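Local coordinates for DNA polymerase III, gamma subunit-related protein (PDB 2GNO), which is related to the gamma subunit of DNA polymerase III and may bind DNA, although its precise role is not established, at residues K194-V199 against D230-T235; I251-N256 against K265-L270. One frame throughout, in Å; residues are numbered along the deposited sequence.

In the fold
Both contacts lie in the helical part of the chain, away from the five-stranded parallel sheet. Each is partly buried, and neither has a hydrogen bond across its segments. Contact 1 joins segment 194-199 to helix 225-235, distant in sequence. It relies on one leucine and ends at an exposed threonine. Contact 2 joins two successive helices, 239-254 and 261-274, through aliphatic side chains and has no exposed residue among those that touch. The two share no segment, and their nearest atoms are about 8 Å apart. Helix 225-235 directly precedes helix 239-254, however. Helix 203-219 touches Val232 in contact 1 and Ile252 in contact 2, while helix 283-298 touches Leu270 in contact 2.

Contact 1 of 2, residues K194-V199 against D230-T235; sequences KLLKKV and DQVTNT
Leu196 carries the apolar contact with Val232 and Thr235. Its CG stands anti to its own carbonyl carbon (chi1 -66°), and CD1 continues the extended chain outward from CB. The two methyls then divide the partners. CD1 goes to the backbone side of the helix. Leu196 CD1 lies 4.0 Å from Val232 CA. Leu196 CD1 is also 4.2 Å from Gln231 O. CD2 rests on the side chain of Val232, with Leu196 CD2 4.0 Å from Val232 CG2 and 4.1 Å from Val232 CG1. Val232 CG2 lies near both leucine methyls, and Val232 CG1 near CD2. The leucine and valine side chains cross at a slant. Thr235, one turn further on, meets CD1 with its branch point: Leu196 CD1 is 3.9 Å from Thr235 CB, and the hydroxyl and methyl of the threonine lie nearly as close. Trimming this leucine to an alanine would probably leave Val232 without its neighbour on this side and open a gap between the two segments.

Through Leu196, the chain that carries the short helix 192-195 packs on helix 225-235 of the DNA polymerase III gamma subunit-related C-terminal domain. Phe217 of helix 203-219 also touches Val232, and Ile236, just after helix 225-235, touches Leu196.

No hydrogen bond crosses between the two segments. In segment 194-199, Lys198 N bonds to Leu195 O at 2.9 Å, and Lys197 N bonds to Lys194 O. Each of these links reaches the carbonyl three residues back. In the helix, Asn234 N bonds to Asp230 O at 2.9 Å, the usual four-residue step. Lys198 forms a salt bridge with Glu205 of helix 203-219, tying segment 194-199 to that helix as well.

Contact 2 of 2, residues I251-N256 against K265-L270; sequences IILHEN and KSVSFL
Val267 makes the first touch, a loose one: Val267 CG1 is 4.4 Å from Leu253 CD2. Leu253 CD2 is also 4.3 Å from Val267 O, so this methyl sits beside both the side chain and the backbone of Val267. Trp258, in the loop between the helices, also touches Val267.

The two segments belong to consecutive helices, 239-254 and 261-274, joined by a short loop and packed at their facing sides. They lie in the DNA polymerase III gamma subunit-related C-terminal domain. The end of the first helix is fastened locally. Asn256 ND2 bonds to Ile252 O at 3.0 Å, in the carbonyl plane and on a lone pair, with an N-H...O angle of 158°. The carbonyl oxygen lies close to the plane of the Asn256 amide, and His294 of helix 283-298 is a second partner of ND2. Trp258 NE1 bonds to Leu253 O, which draws the loop back onto the helix.

Leu270, one turn beyond Val267, is the main partner. Leu270 CB lies 3.4 Å from Leu253 CD2, tighter than a usual carbon contact. The two leucines lie alongside each other and extend in opposing senses. Leu270 CG is anti to its carbonyl carbon (chi1 -67°) and CD1 is anti to CA (chi2 165°), which together carry CD1 over towards the first helix. There Leu270 CD1 is 3.7 Å from Leu253 CD2 and 3.9 Å from Ile252 CG2. It thus lies against both residues, and the side chains of Ile252 and Leu270 cross at about a right angle. Ile290 of helix 283-298 and Trp258 also touch Leu270.

Contact 1 of 2, residues K194-V199 against D230-T235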
ATOM      1  N   LYS A 194     -20.974 -11.796   4.192  1.00 42.25           N
ATOM      2  CA  LYS A 194     -20.762 -10.347   4.245  1.00 39.92           C
ATOM      3  C   LYS A 194     -19.315  -9.975   4.536  1.00 38.31           C
ATOM      4  O   LYS A 194     -18.819  -8.984   4.001  1.00 34.70           O
ATOM      5  CB  LYS A 194     -21.686  -9.704   5.289  1.00 40.53           C
ATOM      6  CG  LYS A 194     -23.164  -9.860   4.966  1.00 38.18           C
ATOM      7  CD  LYS A 194     -24.055  -9.177   5.987  1.00 43.93           C
ATOM      8  N   LEU A 195     -18.658 -10.756   5.400  1.00 36.00           N
ATOM      9  CA  LEU A 195     -17.269 -10.521   5.747  1.00 36.16           C
ATOM     10  C   LEU A 195     -16.368 -10.665   4.526  1.00 36.87           C
ATOM     11  O   LEU A 195     -15.426  -9.892   4.367  1.00 38.19           O
ATOM     12  CB  LEU A 195     -16.816 -11.512   6.828  1.00 36.53           C
ATOM     13  CG  LEU A 195     -15.367 -11.436   7.339  1.00 35.79           C
ATOM     14  CD1 LEU A 195     -15.129 -10.081   7.996  1.00 32.70           C
ATOM     15  CD2 LEU A 195     -15.052 -12.579   8.316  1.00 42.41           C
ATOM     16  N   LEU A 196     -16.651 -11.654   3.672  1.00 35.92           N
ATOM     17  CA  LEU A 196     -15.853 -11.881   2.454  1.00 34.83           C
ATOM     18  C   LEU A 196     -15.888 -10.747   1.436  1.00 35.13           C
ATOM     19  O   LEU A 196     -15.005 -10.657   0.587  1.00 29.87           O
ATOM     20  CB  LEU A 196     -16.235 -13.202   1.794  1.00 34.96           C
ATOM     21  CG  LEU A 196     -15.898 -14.444   2.615  1.00 34.06           C
ATOM     22  CD1 LEU A 196     -16.438 -15.683   1.916  1.00 34.39           C
ATOM     23  CD2 LEU A 196     -14.394 -14.555   2.863  1.00 34.14           C
ATOM     24  N   LYS A 197     -16.900  -9.883   1.538  1.00 34.28           N
ATOM     25  CA  LYS A 197     -17.029  -8.715   0.700  1.00 35.43           C
ATOM     26  C   LYS A 197     -16.064  -7.608   1.170  1.00 34.26           C
ATOM     27  O   LYS A 197     -15.903  -6.619   0.466  1.00 35.08           O
ATOM     28  CB  LYS A 197     -18.489  -8.227   0.698  1.00 36.53           C
ATOM     29  CG  LYS A 197     -19.489  -9.272   0.160  1.00 41.09           C
ATOM     30  CD  LYS A 197     -20.938  -8.811   0.271  1.00 49.81           C
ATOM     31  CE  LYS A 197     -21.912  -9.913  -0.146  1.00 51.97           C
ATOM     32  NZ  LYS A 197     -21.725 -10.339  -1.565  1.00 58.12           N
ATOM     33  N   LYS A 198     -15.425  -7.767   2.340  1.00 33.69           N
ATOM     34  CA  LYS A 198     -14.478  -6.794   2.879  1.00 31.19           C
ATOM     35  C   LYS A 198     -13.019  -7.249   2.917  1.00 32.20           C
ATOM     36  O   LYS A 198     -12.147  -6.413   3.009  1.00 30.03           O
ATOM     37  CB  LYS A 198     -14.885  -6.405   4.299  1.00 30.85           C
ATOM     38  CG  LYS A 198     -16.280  -5.766   4.441  1.00 31.64           C
ATOM     39  CD  LYS A 198     -16.559  -5.484   5.908  1.00 28.82           C
ATOM     40  CE  LYS A 198     -17.910  -4.845   6.151  1.00 35.77           C
ATOM     41  NZ  LYS A 198     -17.984  -3.482   5.573  1.00 32.89           N
ATOM     42  N   VAL A 199     -12.739  -8.553   2.827  1.00 32.15           N
ATOM     43  CA  VAL A 199     -11.347  -9.036   2.918  1.00 32.01           C
ATOM     44  C   VAL A 199     -10.409  -8.480   1.832  1.00 32.86           C
ATOM     45  O   VAL A 199      -9.202  -8.438   2.056  1.00 31.07           O
ATOM     46  CB  VAL A 199     -11.244 -10.589   3.029  1.00 30.72           C
ATOM     47  CG1 VAL A 199     -12.076 -11.081   4.206  1.00 27.66           C
ATOM     48  CG2 VAL A 199     -11.686 -11.281   1.744  1.00 29.49           C
ATOM     49  N   ASP A 230     -14.505 -24.345   2.112  1.00 36.65           N
ATOM     50  CA  ASP A 230     -15.274 -24.476   0.854  1.00 38.22           C
ATOM     51  C   ASP A 230     -16.089 -23.216   0.571  1.00 40.09           C
ATOM     52  O   ASP A 230     -16.104 -22.736  -0.567  1.00 39.22           O
ATOM     53  CB  ASP A 230     -16.178 -25.709   0.865  1.00 37.91           C
ATOM     54  CG  ASP A 230     -15.390 -27.027   0.853  1.00 43.76           C
ATOM     55  OD1 ASP A 230     -14.169 -27.018   0.566  1.00 41.48           O
ATOM     56  OD2 ASP A 230     -16.000 -28.080   1.145  1.00 50.56           O
ATOM     57  N   GLN A 231     -16.725 -22.666   1.609  1.00 39.72           N
ATOM     58  CA  GLN A 231     -17.499 -21.426   1.467  1.00 38.86           C
ATOM     59  C   GLN A 231     -16.601 -20.258   1.014  1.00 37.61           C
ATOM     60  O   GLN A 231     -17.018 -19.436   0.204  1.00 37.72           O
ATOM     61  CB  GLN A 231     -18.183 -21.076   2.788  1.00 38.75           C
ATOM     62  CG  GLN A 231     -19.050 -19.821   2.774  1.00 40.64           C
ATOM     63  CD  GLN A 231     -19.692 -19.520   4.125  1.00 44.59           C
ATOM     64  OE1 GLN A 231     -19.285 -20.042   5.170  1.00 48.70           O
ATOM     65  NE2 GLN A 231     -20.685 -18.649   4.109  1.00 47.80           N
ATOM     66  N   VAL A 232     -15.387 -20.174   1.553  1.00 36.38           N
ATOM     67  CA  VAL A 232     -14.472 -19.105   1.177  1.00 35.99           C
ATOM     68  C   VAL A 232     -13.912 -19.292  -0.233  1.00 36.72           C
ATOM     69  O   VAL A 232     -13.850 -18.337  -0.987  1.00 38.51           O
ATOM     70  CB  VAL A 232     -13.330 -18.937   2.202  1.00 35.47           C
ATOM     71  CG1 VAL A 232     -12.288 -17.920   1.728  1.00 35.53           C
ATOM     72  CG2 VAL A 232     -13.903 -18.503   3.552  1.00 32.03           C
ATOM     73  N   THR A 233     -13.502 -20.510  -0.574  1.00 38.68           N
ATOM     74  CA  THR A 233     -12.929 -20.782  -1.882  1.00 38.95           C
ATOM     75  C   THR A 233     -13.952 -20.787  -3.016  1.00 42.05           C
ATOM     76  O   THR A 233     -13.558 -20.652  -4.172  1.00 42.69           O
ATOM     77  CB  THR A 233     -12.100 -22.071  -1.896  1.00 39.29           C
ATOM     78  OG1 THR A 233     -12.919 -23.178  -1.534  1.00 34.14           O
ATOM     79  CG2 THR A 233     -10.907 -21.960  -0.945  1.00 38.52           C
ATOM     80  N   ASN A 234     -15.235 -20.977  -2.695  1.00 43.61           N
ATOM     81  CA  ASN A 234     -16.315 -20.910  -3.690  1.00 44.69           C
ATOM     82  C   ASN A 234     -16.705 -19.447  -3.998  1.00 43.20           C
ATOM     83  O   ASN A 234     -17.259 -19.174  -5.056  1.00 44.18           O
ATOM     84  CB  ASN A 234     -17.559 -21.707  -3.253  1.00 45.40           C
ATOM     85  CG  ASN A 234     -17.355 -23.231  -3.313  1.00 52.29           C
ATOM     86  OD1 ASN A 234     -16.377 -23.740  -3.876  1.00 51.09           O
ATOM     87  ND2 ASN A 234     -18.305 -23.965  -2.733  1.00 56.90           N
ATOM     88  N   THR A 235     -16.416 -18.528  -3.075  1.00 42.63           N
ATOM     89  CA  THR A 235     -16.708 -17.096  -3.224  1.00 39.78           C
ATOM     90  C   THR A 235     -15.517 -16.305  -3.780  1.00 38.67           C
ATOM     91  O   THR A 235     -15.694 -15.433  -4.620  1.00 40.76           O
ATOM     92  CB  THR A 235     -17.110 -16.495  -1.855  1.00 40.26           C
ATOM     93  OG1 THR A 235     -18.280 -17.168  -1.366  1.00 45.13           O
ATOM     94  CG2 THR A 235     -17.384 -15.007  -1.946  1.00 37.75           C
TER

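Contact 2 of 2, residues I251-N256 against K265-L270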
ATOM      1  N   ILE A 251      -0.099 -11.471   6.908  1.00 33.55           N
ATOM      2  CA  ILE A 251      -0.633 -11.410   8.278  1.00 32.95           C
ATOM      3  C   ILE A 251      -0.150 -12.607   9.106  1.00 33.47           C
ATOM      4  O   ILE A 251       0.312 -12.426  10.224  1.00 32.14           O
ATOM      5  CB  ILE A 251      -2.182 -11.287   8.294  1.00 34.41           C
ATOM      6  CG1 ILE A 251      -2.593  -9.940   7.705  1.00 30.67           C
ATOM      7  CG2 ILE A 251      -2.725 -11.408   9.740  1.00 35.77           C
ATOM      8  CD1 ILE A 251      -4.064  -9.796   7.455  1.00 40.80           C
ATOM      9  N   ILE A 252      -0.226 -13.817   8.551  1.00 30.98           N
ATOM     10  CA  ILE A 252       0.236 -15.035   9.251  1.00 31.37           C
ATOM     11  C   ILE A 252       1.726 -14.912   9.594  1.00 31.77           C
ATOM     12  O   ILE A 252       2.121 -15.256  10.709  1.00 31.24           O
ATOM     13  CB  ILE A 252      -0.042 -16.316   8.391  1.00 31.18           C
ATOM     14  CG1 ILE A 252      -1.559 -16.528   8.226  1.00 25.51           C
ATOM     15  CG2 ILE A 252       0.557 -17.533   9.023  1.00 33.97           C
ATOM     16  CD1 ILE A 252      -1.941 -17.483   7.151  1.00 27.27           C
ATOM     17  N   LEU A 253       2.536 -14.424   8.650  1.00 33.25           N
ATOM     18  CA  LEU A 253       3.963 -14.239   8.901  1.00 35.65           C
ATOM     19  C   LEU A 253       4.246 -13.234   9.979  1.00 37.38           C
ATOM     20  O   LEU A 253       4.918 -13.549  10.945  1.00 37.64           O
ATOM     21  CB  LEU A 253       4.745 -13.762   7.668  1.00 36.31           C
ATOM     22  CG  LEU A 253       5.213 -14.750   6.613  1.00 37.52           C
ATOM     23  CD1 LEU A 253       5.911 -14.009   5.500  1.00 37.67           C
ATOM     24  CD2 LEU A 253       6.186 -15.754   7.246  1.00 40.53           C
ATOM     25  N   HIS A 254       3.719 -12.026   9.804  1.00 39.80           N
ATOM     26  CA  HIS A 254       3.975 -10.933  10.739  1.00 42.17           C
ATOM     27  C   HIS A 254       3.234 -10.991  12.057  1.00 43.48           C
ATOM     28  O   HIS A 254       3.668 -10.331  12.993  1.00 46.12           O
ATOM     29  CB  HIS A 254       3.746  -9.571  10.061  1.00 39.45           C
ATOM     30  CG  HIS A 254       4.649  -9.327   8.895  1.00 46.88           C
ATOM     31  ND1 HIS A 254       4.289  -9.626   7.597  1.00 54.10           N
ATOM     32  CD2 HIS A 254       5.909  -8.834   8.831  1.00 54.48           C
ATOM     33  CE1 HIS A 254       5.285  -9.323   6.784  1.00 55.19           C
ATOM     34  NE2 HIS A 254       6.278  -8.838   7.506  1.00 58.08           N
ATOM     35  N   GLU A 255       2.162 -11.779  12.159  1.00 43.90           N
ATOM     36  CA  GLU A 255       1.384 -11.847  13.406  1.00 44.97           C
ATOM     37  C   GLU A 255       1.429 -13.209  14.128  1.00 45.94           C
ATOM     38  O   GLU A 255       0.420 -13.692  14.638  1.00 47.50           O
ATOM     39  CB  GLU A 255      -0.048 -11.358  13.137  1.00 44.13           C
ATOM     40  CG  GLU A 255      -0.059  -9.986  12.429  1.00 36.33           C
ATOM     41  CD  GLU A 255      -1.426  -9.321  12.356  1.00 36.34           C
ATOM     42  OE1 GLU A 255      -2.415  -9.899  12.835  1.00 49.90           O
ATOM     43  OE2 GLU A 255      -1.518  -8.218  11.798  1.00 37.49           O
ATOM     44  N   ASN A 256       2.635 -13.779  14.169  1.00 46.59           N
ATOM     45  CA  ASN A 256       2.997 -15.061  14.803  1.00 45.64           C
ATOM     46  C   ASN A 256       4.511 -15.040  15.019  1.00 45.44           C
ATOM     47  O   ASN A 256       5.213 -14.328  14.303  1.00 45.22           O
ATOM     48  CB  ASN A 256       2.707 -16.273  13.889  1.00 46.33           C
ATOM     49  CG  ASN A 256       1.254 -16.743  13.911  1.00 46.53           C
ATOM     50  OD1 ASN A 256       0.740 -17.139  14.954  1.00 48.71           O
ATOM     51  ND2 ASN A 256       0.648 -16.852  12.735  1.00 42.62           N
ATOM     52  N   LYS A 265      10.373 -24.463   8.724  1.00 32.11           N
ATOM     53  CA  LYS A 265       9.858 -25.040   7.480  1.00 33.71           C
ATOM     54  C   LYS A 265       8.649 -24.181   7.060  1.00 32.27           C
ATOM     55  O   LYS A 265       8.506 -23.846   5.900  1.00 31.64           O
ATOM     56  CB  LYS A 265       9.395 -26.495   7.657  1.00 33.29           C
ATOM     57  CG  LYS A 265       8.837 -27.113   6.375  1.00 31.69           C
ATOM     58  CD  LYS A 265       8.319 -28.518   6.560  1.00 39.14           C
ATOM     59  CE  LYS A 265       7.771 -29.029   5.231  1.00 43.96           C
ATOM     60  NZ  LYS A 265       7.170 -30.382   5.313  1.00 47.45           N
ATOM     61  N   SER A 266       7.763 -23.886   8.013  1.00 33.34           N
ATOM     62  CA  SER A 266       6.566 -23.070   7.756  1.00 32.61           C
ATOM     63  C   SER A 266       6.899 -21.665   7.283  1.00 31.36           C
ATOM     64  O   SER A 266       6.300 -21.180   6.330  1.00 32.82           O
ATOM     65  CB  SER A 266       5.692 -22.990   9.003  1.00 34.60           C
ATOM     66  OG  SER A 266       5.207 -24.262   9.343  1.00 30.91           O
ATOM     67  N   VAL A 267       7.858 -21.020   7.941  1.00 33.58           N
ATOM     68  CA  VAL A 267       8.294 -19.668   7.556  1.00 34.28           C
ATOM     69  C   VAL A 267       8.860 -19.672   6.153  1.00 33.21           C
ATOM     70  O   VAL A 267       8.565 -18.760   5.380  1.00 34.72           O
ATOM     71  CB  VAL A 267       9.375 -19.096   8.513  1.00 36.56           C
ATOM     72  CG1 VAL A 267      10.002 -17.794   7.987  1.00 40.19           C
ATOM     73  CG2 VAL A 267       8.792 -18.837   9.827  1.00 39.57           C
ATOM     74  N   SER A 268       9.686 -20.679   5.835  1.00 33.61           N
ATOM     75  CA  SER A 268      10.281 -20.808   4.498  1.00 32.80           C
ATOM     76  C   SER A 268       9.221 -20.947   3.429  1.00 31.90           C
ATOM     77  O   SER A 268       9.374 -20.397   2.346  1.00 31.16           O
ATOM     78  CB  SER A 268      11.251 -21.991   4.424  1.00 34.47           C
ATOM     79  OG  SER A 268      12.370 -21.744   5.245  1.00 39.99           O
ATOM     80  N   PHE A 269       8.157 -21.688   3.740  1.00 31.94           N
ATOM     81  CA  PHE A 269       7.025 -21.868   2.830  1.00 31.16           C
ATOM     82  C   PHE A 269       6.268 -20.541   2.673  1.00 32.18           C
ATOM     83  O   PHE A 269       6.046 -20.084   1.556  1.00 34.32           O
ATOM     84  CB  PHE A 269       6.114 -22.984   3.341  1.00 31.17           C
ATOM     85  CG  PHE A 269       4.851 -23.164   2.551  1.00 31.68           C
ATOM     86  CD1 PHE A 269       4.871 -23.823   1.332  1.00 36.31           C
ATOM     87  CD2 PHE A 269       3.621 -22.736   3.062  1.00 33.36           C
ATOM     88  CE1 PHE A 269       3.690 -24.015   0.615  1.00 38.34           C
ATOM     89  CE2 PHE A 269       2.450 -22.915   2.341  1.00 33.34           C
ATOM     90  CZ  PHE A 269       2.483 -23.566   1.128  1.00 27.94           C
ATOM     91  N   LEU A 270       5.926 -19.902   3.789  1.00 32.89           N
ATOM     92  CA  LEU A 270       5.223 -18.603   3.776  1.00 30.89           C
ATOM     93  C   LEU A 270       6.022 -17.534   3.015  1.00 32.66           C
ATOM     94  O   LEU A 270       5.447 -16.831   2.167  1.00 31.89           O
ATOM     95  CB  LEU A 270       4.899 -18.155   5.211  1.00 30.55           C
ATOM     96  CG  LEU A 270       3.869 -18.994   5.991  1.00 25.50           C
ATOM     97  CD1 LEU A 270       3.908 -18.691   7.492  1.00 35.08           C
ATOM     98  CD2 LEU A 270       2.489 -18.822   5.444  1.00 32.63           C
TER